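Side-chain contact in aldose 1-epimerase (Escherichia coli, PDB 3NRE), which probably interconverts the alpha and beta anomers of aldose sugars such as galactose or glucose: residues A[2-7]-A[37-42]. Numbering follows the deposited sequence.
Sequences MTIYTL and GKKSGV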
# COMPACT_ATOMS: atom_id res chain seq x y z
N MSE A 2 17.90 8.57 -11.31
CA MSE A 2 17.26 7.35 -10.82
C MSE A 2 18.36 6.48 -10.21
O MSE A 2 19.49 6.38 -10.73
CB MSE A 2 16.56 6.67 -11.96
CG MSE A 2 16.17 5.32 -11.65
SE MSE A 2 14.78 4.94 -12.88
CE MSE A 2 15.50 3.29 -13.44
N THR A 3 18.07 5.92 -9.05
CA THR A 3 18.97 4.97 -8.43
C THR A 3 18.19 3.75 -8.01
O THR A 3 17.13 3.87 -7.36
CB THR A 3 19.62 5.57 -7.21
OG1 THR A 3 20.04 6.93 -7.49
CG2 THR A 3 20.80 4.69 -6.76
N ILE A 4 18.78 2.57 -8.27
CA ILE A 4 18.23 1.32 -7.77
C ILE A 4 19.24 0.66 -6.79
O ILE A 4 20.42 0.44 -7.12
CB ILE A 4 17.98 0.30 -8.89
CG1 ILE A 4 17.11 0.86 -10.04
CG2 ILE A 4 17.34 -0.96 -8.30
CD1 ILE A 4 15.83 1.23 -9.71
N TYR A 5 18.72 0.34 -5.62
CA TYR A 5 19.49 -0.22 -4.50
C TYR A 5 19.09 -1.67 -4.34
O TYR A 5 17.91 -1.98 -4.28
CB TYR A 5 19.15 0.52 -3.18
CG TYR A 5 19.38 2.01 -3.26
CD1 TYR A 5 20.63 2.53 -3.03
CD2 TYR A 5 18.36 2.89 -3.61
CE1 TYR A 5 20.88 3.89 -3.15
CE2 TYR A 5 18.60 4.28 -3.68
CZ TYR A 5 19.88 4.73 -3.49
OH TYR A 5 20.18 6.09 -3.57
N THR A 6 20.07 -2.57 -4.24
CA THR A 6 19.79 -4.00 -4.10
C THR A 6 20.20 -4.44 -2.69
O THR A 6 21.27 -4.07 -2.23
CB THR A 6 20.54 -4.79 -5.11
OG1 THR A 6 20.07 -4.38 -6.40
CG2 THR A 6 20.34 -6.33 -4.91
N LEU A 7 19.33 -5.24 -2.08
CA LEU A 7 19.63 -5.93 -0.80
C LEU A 7 19.52 -7.39 -1.05
O LEU A 7 18.72 -7.83 -1.84
CB LEU A 7 18.56 -5.62 0.25
CG LEU A 7 18.30 -4.19 0.64
CD1 LEU A 7 17.40 -4.20 1.86
CD2 LEU A 7 19.65 -3.54 0.91
N GLY A 37 9.06 -5.10 -11.06
CA GLY A 37 8.89 -3.74 -11.59
C GLY A 37 9.53 -3.49 -12.92
O GLY A 37 10.47 -4.18 -13.34
N LYS A 38 9.02 -2.49 -13.63
CA LYS A 38 9.62 -2.07 -14.88
C LYS A 38 10.79 -1.12 -14.75
O LYS A 38 11.43 -0.80 -15.78
CB LYS A 38 8.59 -1.38 -15.80
CG LYS A 38 7.45 -2.29 -16.16
CD LYS A 38 6.54 -1.61 -17.20
CE LYS A 38 5.58 -2.56 -17.91
NZ LYS A 38 4.84 -1.78 -18.98
N LYS A 39 11.07 -0.63 -13.56
CA LYS A 39 12.17 0.31 -13.36
C LYS A 39 12.05 1.51 -14.31
O LYS A 39 13.04 1.98 -14.91
CB LYS A 39 13.54 -0.40 -13.44
CG LYS A 39 13.70 -1.45 -12.35
CD LYS A 39 15.00 -2.25 -12.40
CE LYS A 39 15.09 -3.18 -11.14
NZ LYS A 39 16.34 -4.07 -11.22
N SER A 40 10.80 1.98 -14.44
CA SER A 40 10.43 3.04 -15.40
C SER A 40 10.39 4.41 -14.73
O SER A 40 10.38 5.43 -15.41
CB SER A 40 9.05 2.76 -15.98
OG SER A 40 8.08 2.84 -14.95
N GLY A 41 10.36 4.43 -13.39
CA GLY A 41 10.17 5.65 -12.58
C GLY A 41 8.71 6.04 -12.39
O GLY A 41 8.39 7.11 -11.81
N VAL A 42 7.79 5.16 -12.85
CA VAL A 42 6.38 5.32 -12.66
C VAL A 42 5.95 4.27 -11.62
O VAL A 42 6.14 3.05 -11.80
CB VAL A 42 5.63 5.12 -13.98
CG1 VAL A 42 4.11 5.24 -13.73
CG2 VAL A 42 6.15 6.15 -15.08
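At the edge of the N-terminal antiparallel sheet, Met2, just ahead of strand 4-9, and Ile4, its first residue, meet Lys39 in the long connection between strands 31-32 and 48-51. Met2 is a selenomethionine modelled in two conformers; in one of them its terminal methyl CE lies 3.2 Å from the backbone O of Lys39, an approach that is less certain for resting on a single conformer. There the side chain leaves with CG anti to the backbone N (chi1 166°), and a bend at chi3 (131°) turns CE toward the Lys39 carbonyl. In the same conformer SE skirts Gly41, 4.5 Å from its N, where the backbone turns with positive phi. Beside this, the extended aliphatic chain of Lys39 runs past Ile4 in a loose van der Waals contact, Ile4 CG2 lying 4.2 Å from Lys39 CE. Straight beyond CG, the lysine carries NZ past the isoleucine to a salt bridge with Asp15 on strand 12-17, whose other carboxylate oxygen is hydrogen-bonded to Thr6 OG1. Lys39 N is in turn hydrogen-bonded to Glu24 OE1. Within the loop, Ser40 OG accepts from Val42 N at 3.1 Å, closing an ST turn around Gly41. In this surface contact the loop reaches Ile4, Asp15 and Glu24, on three successive strands of the four-stranded up-and-down meander in an all-beta, mutarotase-like fold.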